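Local atomic coordinates of glycosyl hydrolases family 2, sugar binding domain protein (Bacteroides uniformis str. 3978 T3 ii, PDB entry 6D1P), a protein that probably hydrolyses O-glycosidic bonds as a family 2 glycoside hydrolase, and is a beta-glucuronidase of a human gut bacterium. Residues P152-R155 with K161-I164; S609-Q614 with K620-I625. One frame throughout, in Å; residues are numbered along the deposited sequence.

Contact 1: P152-R155 with K161-I164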
ATOM      1  N   PRO A 152      17.334  13.157  31.121  1.00 59.00           N
ATOM      2  CA  PRO A 152      18.626  12.497  30.877  1.00 58.59           C
ATOM      3  C   PRO A 152      18.717  11.824  29.516  1.00 60.00           C
ATOM      4  O   PRO A 152      19.831  11.657  29.001  1.00 59.38           O
ATOM      5  CB  PRO A 152      18.728  11.471  32.020  1.00 54.80           C
ATOM      6  CG  PRO A 152      17.646  11.827  32.991  1.00 54.70           C
ATOM      7  CD  PRO A 152      16.571  12.488  32.187  1.00 58.57           C
ATOM      8  N   LEU A 153      17.589  11.433  28.916  1.00 55.89           N
ATOM      9  CA  LEU A 153      17.648  10.714  27.647  1.00 54.57           C
ATOM     10  C   LEU A 153      18.212  11.579  26.531  1.00 56.67           C
ATOM     11  O   LEU A 153      18.805  11.051  25.580  1.00 57.49           O
ATOM     12  CB  LEU A 153      16.262  10.195  27.270  1.00 52.55           C
ATOM     13  CG  LEU A 153      15.997   8.752  27.711  1.00 58.12           C
ATOM     14  CD1 LEU A 153      14.505   8.484  27.770  1.00 57.98           C
ATOM     15  CD2 LEU A 153      16.682   7.772  26.760  1.00 55.59           C
ATOM     16  N   CYS A 154      18.043  12.900  26.628  1.00 54.92           N
ATOM     17  CA  CYS A 154      18.579  13.793  25.607  1.00 57.58           C
ATOM     18  C   CYS A 154      20.078  13.592  25.451  1.00 57.78           C
ATOM     19  O   CYS A 154      20.582  13.380  24.342  1.00 58.68           O
ATOM     20  CB  CYS A 154      18.261  15.251  25.958  1.00 50.35           C
ATOM     21  SG  CYS A 154      18.894  16.435  24.758  1.00 58.67           S
ATOM     22  N   ARG A 155      20.805  13.635  26.560  1.00 62.43           N
ATOM     23  CA  ARG A 155      22.251  13.490  26.502  1.00 63.74           C
ATOM     24  C   ARG A 155      22.671  12.034  26.355  1.00 57.27           C
ATOM     25  O   ARG A 155      23.535  11.720  25.530  1.00 58.41           O
ATOM     26  CB  ARG A 155      22.875  14.101  27.754  1.00 68.81           C
ATOM     27  CG  ARG A 155      24.249  14.684  27.523  1.00 74.35           C
ATOM     28  CD  ARG A 155      24.210  16.204  27.549  1.00 77.05           C
ATOM     29  NE  ARG A 155      25.505  16.772  27.186  1.00 84.07           N
ATOM     30  CZ  ARG A 155      26.583  16.742  27.968  1.00 84.77           C
ATOM     31  NH1 ARG A 155      26.530  16.168  29.165  1.00 80.71           N
ATOM     32  NH2 ARG A 155      27.720  17.286  27.548  1.00 83.06           N
ATOM     33  N   LYS A 161      21.035  15.897  20.725  1.00 50.38           N
ATOM     34  CA  LYS A 161      20.162  16.231  19.604  1.00 50.41           C
ATOM     35  C   LYS A 161      18.700  15.973  19.974  1.00 47.04           C
ATOM     36  O   LYS A 161      18.395  15.361  21.001  1.00 47.40           O
ATOM     37  CB  LYS A 161      20.567  15.444  18.359  1.00 49.99           C
ATOM     38  CG  LYS A 161      21.957  15.803  17.864  1.00 49.86           C
ATOM     39  CD  LYS A 161      22.522  14.772  16.897  1.00 57.65           C
ATOM     40  CE  LYS A 161      22.273  15.147  15.443  1.00 59.79           C
ATOM     41  NZ  LYS A 161      23.230  14.444  14.532  1.00 62.22           N
ATOM     42  N   ILE A 162      17.790  16.456  19.140  1.00 43.22           N
ATOM     43  CA  ILE A 162      16.362  16.462  19.444  1.00 41.90           C
ATOM     44  C   ILE A 162      15.645  15.539  18.468  1.00 37.40           C
ATOM     45  O   ILE A 162      15.798  15.701  17.256  1.00 40.45           O
ATOM     46  CB  ILE A 162      15.755  17.874  19.386  1.00 46.93           C
ATOM     47  CG1 ILE A 162      16.598  18.847  20.214  1.00 46.28           C
ATOM     48  CG2 ILE A 162      14.333  17.863  19.917  1.00 43.37           C
ATOM     49  CD1 ILE A 162      16.749  18.441  21.658  1.00 39.82           C
ATOM     50  N   PRO A 163      14.841  14.585  18.941  1.00 36.27           N
ATOM     51  CA  PRO A 163      14.086  13.732  18.016  1.00 38.76           C
ATOM     52  C   PRO A 163      12.763  14.350  17.578  1.00 38.25           C
ATOM     53  O   PRO A 163      11.939  14.778  18.398  1.00 34.37           O
ATOM     54  CB  PRO A 163      13.868  12.440  18.827  1.00 42.51           C
ATOM     55  CG  PRO A 163      14.245  12.774  20.274  1.00 41.47           C
ATOM     56  CD  PRO A 163      14.544  14.254  20.342  1.00 40.60           C
ATOM     57  N   ILE A 164      12.568  14.393  16.264  1.00 37.24           N
ATOM     58  CA  ILE A 164      11.399  14.985  15.628  1.00 32.73           C
ATOM     59  C   ILE A 164      10.658  13.886  14.875  1.00 32.15           C
ATOM     60  O   ILE A 164      11.278  13.074  14.182  1.00 30.46           O
ATOM     61  CB  ILE A 164      11.814  16.120  14.673  1.00 32.08           C
ATOM     62  CG1 ILE A 164      12.473  17.242  15.465  1.00 36.91           C
ATOM     63  CG2 ILE A 164      10.616  16.673  13.881  1.00 30.15           C
ATOM     64  CD1 ILE A 164      11.580  17.802  16.546  1.00 33.54           C
TER
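Lys-161 meets Cys-154 through its backbone rather than through its amine. The carbonyl oxygen of Lys-161 is turned toward the helical turn 152-155, and Cys-154 SG lies 3.9 Å from that O, a van der Waals approach from a thiol that comes in obliquely instead of in line with the carbonyl bond. The thiol gets there because Cys-154 SG is anti to the backbone N (chi1 180°), which carries the sulfur off the turn toward the start of the strand. The CA atoms of Cys-154 and Lys-161 are 6.7 Å apart, and the aliphatic part of the lysine leaves on the side facing away from the helix.

At Ile-162 the side chain also sets out away from the helical turn, but its longer branch bends back. CG1 lies beside the backbone N (chi1 -50°) and the chain bends again at chi2 (-57°), which brings the methyl CD1 to 4.3 Å from Cys-154 SG, while the CG2 branch stays farther from the sulfur. One thiol therefore touches both a peptide oxygen and a methyl group, and the buried interface is small, about 90 Å² in all.

Beyond Ile-162 the strand runs away from the helix. Pro-163 packs on Phe-148, Met-95 and Phe-158, and the Phe-148 ring also touches Cys-154 and Ile-162, so helix 142-149 flanks the junction. Backbone bonding of Cys-154 with Gly-160 ties the short helix to the loop leading into the strand. Within the sugar-binding domain, which has the beta-sandwich character expected of this family, strand 162-169 runs between strands 89-96 and 117-122 of an antiparallel sheet; Ile-162 pairs with Leu-96 and Ile-164 with Thr-94, while helices 142-149 and 152-156 gather at the end where the strand begins.

Contact 2: S609-Q614 with K620-I625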
ATOM      1  N   SER A 609       2.544  21.635 -29.585  1.00 22.06           N
ATOM      2  CA  SER A 609       1.610  22.713 -29.303  1.00 20.97           C
ATOM      3  C   SER A 609       2.242  23.826 -28.486  1.00 24.07           C
ATOM      4  O   SER A 609       1.736  24.950 -28.513  1.00 21.46           O
ATOM      5  CB  SER A 609       0.407  22.169 -28.557  1.00 27.65           C
ATOM      6  OG  SER A 609       0.847  21.368 -27.468  1.00 23.59           O
ATOM      7  N   TYR A 610       3.314  23.539 -27.733  1.00 23.90           N
ATOM      8  CA  TYR A 610       4.002  24.600 -27.000  1.00 21.41           C
ATOM      9  C   TYR A 610       4.464  25.720 -27.941  1.00 24.41           C
ATOM     10  O   TYR A 610       4.493  26.888 -27.543  1.00 24.28           O
ATOM     11  CB  TYR A 610       5.190  24.011 -26.226  1.00 21.69           C
ATOM     12  CG  TYR A 610       6.088  25.033 -25.523  1.00 22.66           C
ATOM     13  CD1 TYR A 610       7.180  25.613 -26.186  1.00 21.98           C
ATOM     14  CD2 TYR A 610       5.864  25.397 -24.193  1.00 21.34           C
ATOM     15  CE1 TYR A 610       8.017  26.543 -25.538  1.00 22.40           C
ATOM     16  CE2 TYR A 610       6.688  26.332 -23.544  1.00 23.77           C
ATOM     17  CZ  TYR A 610       7.764  26.902 -24.229  1.00 24.60           C
ATOM     18  OH  TYR A 610       8.582  27.817 -23.589  1.00 21.83           O
ATOM     19  N   TYR A 611       4.808  25.379 -29.192  1.00 24.04           N
ATOM     20  CA  TYR A 611       5.308  26.350 -30.166  1.00 23.41           C
ATOM     21  C   TYR A 611       4.179  27.102 -30.848  1.00 27.64           C
ATOM     22  O   TYR A 611       4.379  28.240 -31.294  1.00 26.67           O
ATOM     23  CB  TYR A 611       6.182  25.636 -31.204  1.00 23.06           C
ATOM     24  CG  TYR A 611       7.295  24.878 -30.508  1.00 24.62           C
ATOM     25  CD1 TYR A 611       8.386  25.564 -29.992  1.00 26.21           C
ATOM     26  CD2 TYR A 611       7.223  23.499 -30.298  1.00 24.96           C
ATOM     27  CE1 TYR A 611       9.386  24.916 -29.320  1.00 26.48           C
ATOM     28  CE2 TYR A 611       8.246  22.828 -29.609  1.00 22.63           C
ATOM     29  CZ  TYR A 611       9.316  23.557 -29.123  1.00 22.75           C
ATOM     30  OH  TYR A 611      10.346  22.986 -28.441  1.00 26.13           O
ATOM     31  N   VAL A 612       2.997  26.491 -30.948  1.00 25.81           N
ATOM     32  CA  VAL A 612       1.842  27.239 -31.419  1.00 26.74           C
ATOM     33  C   VAL A 612       1.608  28.442 -30.523  1.00 26.36           C
ATOM     34  O   VAL A 612       1.512  29.578 -31.003  1.00 25.38           O
ATOM     35  CB  VAL A 612       0.605  26.335 -31.490  1.00 25.93           C
ATOM     36  CG1 VAL A 612      -0.595  27.155 -31.874  1.00 21.82           C
ATOM     37  CG2 VAL A 612       0.852  25.206 -32.483  1.00 22.26           C
ATOM     38  N   PHE A 613       1.574  28.219 -29.205  1.00 25.19           N
ATOM     39  CA  PHE A 613       1.431  29.340 -28.273  1.00 27.87           C
ATOM     40  C   PHE A 613       2.610  30.293 -28.378  1.00 27.99           C
ATOM     41  O   PHE A 613       2.430  31.519 -28.364  1.00 33.00           O
ATOM     42  CB  PHE A 613       1.290  28.849 -26.824  1.00 26.79           C
ATOM     43  CG  PHE A 613      -0.109  28.390 -26.470  1.00 26.72           C
ATOM     44  CD1 PHE A 613      -1.102  29.311 -26.164  1.00 25.57           C
ATOM     45  CD2 PHE A 613      -0.435  27.043 -26.471  1.00 27.93           C
ATOM     46  CE1 PHE A 613      -2.379  28.911 -25.874  1.00 24.81           C
ATOM     47  CE2 PHE A 613      -1.728  26.623 -26.159  1.00 29.61           C
ATOM     48  CZ  PHE A 613      -2.700  27.558 -25.864  1.00 28.93           C
ATOM     49  N   GLN A 614       3.827  29.751 -28.464  1.00 27.43           N
ATOM     50  CA  GLN A 614       5.002  30.611 -28.455  1.00 24.82           C
ATOM     51  C   GLN A 614       5.007  31.515 -29.679  1.00 26.18           C
ATOM     52  O   GLN A 614       5.293  32.714 -29.574  1.00 21.11           O
ATOM     53  CB  GLN A 614       6.277  29.775 -28.397  1.00 27.08           C
ATOM     54  CG  GLN A 614       7.555  30.571 -28.107  1.00 28.20           C
ATOM     55  CD  GLN A 614       8.772  29.662 -27.919  1.00 30.56           C
ATOM     56  OE1 GLN A 614       9.077  28.825 -28.778  1.00 28.21           O
ATOM     57  NE2 GLN A 614       9.456  29.812 -26.781  1.00 26.97           N
ATOM     58  N   LYS A 620      10.183  36.907 -28.614  1.00 35.40           N
ATOM     59  CA  LYS A 620      11.508  36.468 -29.020  1.00 29.69           C
ATOM     60  C   LYS A 620      11.423  35.671 -30.316  1.00 37.77           C
ATOM     61  O   LYS A 620      10.692  34.668 -30.371  1.00 31.57           O
ATOM     62  CB  LYS A 620      12.157  35.617 -27.942  1.00 36.52           C
ATOM     63  CG  LYS A 620      13.622  35.397 -28.218  1.00 41.40           C
ATOM     64  CD  LYS A 620      14.184  34.118 -27.652  1.00 42.48           C
ATOM     65  CE  LYS A 620      15.683  34.093 -27.922  1.00 47.79           C
ATOM     66  NZ  LYS A 620      16.284  32.821 -27.525  1.00 41.70           N
ATOM     67  N   PRO A 621      12.154  36.061 -31.363  1.00 34.83           N
ATOM     68  CA  PRO A 621      12.023  35.378 -32.651  1.00 33.94           C
ATOM     69  C   PRO A 621      12.250  33.877 -32.526  1.00 37.48           C
ATOM     70  O   PRO A 621      13.178  33.422 -31.856  1.00 35.61           O
ATOM     71  CB  PRO A 621      13.096  36.051 -33.511  1.00 38.21           C
ATOM     72  CG  PRO A 621      13.221  37.420 -32.921  1.00 37.83           C
ATOM     73  CD  PRO A 621      13.016  37.251 -31.444  1.00 32.55           C
ATOM     74  N   MET A 622      11.365  33.112 -33.161  1.00 31.12           N
ATOM     75  CA  MET A 622      11.424  31.665 -33.144  1.00 30.07           C
ATOM     76  C   MET A 622      10.785  31.161 -34.424  1.00 27.60           C
ATOM     77  O   MET A 622      10.091  31.896 -35.133  1.00 31.90           O
ATOM     78  CB  MET A 622      10.730  31.061 -31.907  1.00 29.97           C
ATOM     79  CG  MET A 622       9.267  31.515 -31.697  1.00 28.84           C
ATOM     80  SD  MET A 622       8.084  30.708 -32.803  1.00 28.48           S
ATOM     81  CE  MET A 622       8.067  29.038 -32.167  1.00 28.87           C
ATOM     82  N   LEU A 623      11.025  29.887 -34.692  1.00 26.44           N
ATOM     83  CA  LEU A 623      10.595  29.204 -35.899  1.00 30.05           C
ATOM     84  C   LEU A 623      10.522  27.723 -35.550  1.00 34.20           C
ATOM     85  O   LEU A 623      11.495  27.174 -35.024  1.00 35.11           O
ATOM     86  CB  LEU A 623      11.594  29.458 -37.034  1.00 28.72           C
ATOM     87  CG  LEU A 623      11.412  28.801 -38.397  1.00 36.98           C
ATOM     88  CD1 LEU A 623      10.217  29.392 -39.113  1.00 37.14           C
ATOM     89  CD2 LEU A 623      12.676  28.992 -39.236  1.00 42.44           C
ATOM     90  N   HIS A 624       9.377  27.084 -35.802  1.00 32.38           N
ATOM     91  CA  HIS A 624       9.199  25.667 -35.485  1.00 28.48           C
ATOM     92  C   HIS A 624       8.373  25.026 -36.581  1.00 28.80           C
ATOM     93  O   HIS A 624       7.181  25.311 -36.712  1.00 33.68           O
ATOM     94  CB  HIS A 624       8.516  25.451 -34.126  1.00 34.34           C
ATOM     95  CG  HIS A 624       8.315  23.997 -33.766  1.00 30.58           C
ATOM     96  ND1 HIS A 624       9.194  23.291 -32.966  1.00 28.76           N
ATOM     97  CD2 HIS A 624       7.342  23.121 -34.113  1.00 25.95           C
ATOM     98  CE1 HIS A 624       8.764  22.050 -32.826  1.00 27.05           C
ATOM     99  NE2 HIS A 624       7.644  21.918 -33.515  1.00 31.65           N
ATOM    100  N   ILE A 625       9.004  24.149 -37.351  1.00 31.36           N
ATOM    101  CA  ILE A 625       8.266  23.322 -38.289  1.00 28.68           C
ATOM    102  C   ILE A 625       7.485  22.286 -37.504  1.00 34.95           C
ATOM    103  O   ILE A 625       8.046  21.567 -36.668  1.00 33.00           O
ATOM    104  CB  ILE A 625       9.226  22.645 -39.272  1.00 29.15           C
ATOM    105  CG1 ILE A 625      10.096  23.699 -39.978  1.00 32.55           C
ATOM    106  CG2 ILE A 625       8.447  21.770 -40.238  1.00 24.92           C
ATOM    107  CD1 ILE A 625      11.343  23.116 -40.641  1.00 29.95           C
TER
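Tyr-611 and His-624 lay their rings nearly flat on each other, the planes only 8° apart and the centroids separated by 3.9 Å in an offset stack. The phenol is displaced so that Tyr-611 CD2 sits above the middle of the imidazole, 3.3 Å from His-624 CE1, while His-624 ND1 lies over the rim of the phenol. Tyr-611 CB adds a CH-pi contact over the same imidazole. His-624 CG is anti to the backbone N (chi1 180°), which extends the ring from the strand toward the helix, and a hydrogen bond from NE2 to Glu-608 OE1 should limit rotation of the ring.

Helix 609-617 belongs to the TIM barrel, packing between helices 343-356 and 550-564, and strand 623-625 is an edge of the antiparallel sheet that follows, so the stack bridges barrel and beta domain. Replacing Tyr-611 by an alanine removes the phenol from this imidazole face, which would probably open a gap between helix and strand and leave Met-622 CE without the ring edge it meets, with His-628 still stacked on His-624.

Met-622 points at the helix, and its chain, bent at chi2 and chi3, brings CE to the edge of the phenol, 4.0 Å from Tyr-611 CB and 3.5 Å from Gln-614 OE1. The extended Gln-614 crosses the methionine at a slant, its amide held by a hydrogen bond from NE2 to Glu-355 O.

How the contacts relate
Following the chain from the N terminus, the sugar-binding domain comes first, and there contact 1 closes a short loop of five residues between helix 152-156 and strand 162-169. The chain then passes through a further beta domain and the TIM barrel before contact 2 closes a second short connection, from barrel helix 609-617 to strand 623-625. The two are in series, neither nested nor crossed, and lie on opposite sides of the chain's centre, with centres about 57 Å apart and nearest atoms about 39 Å apart. Contact 1 is local to one domain, whereas contact 2 joins the barrel to the C-terminal beta region.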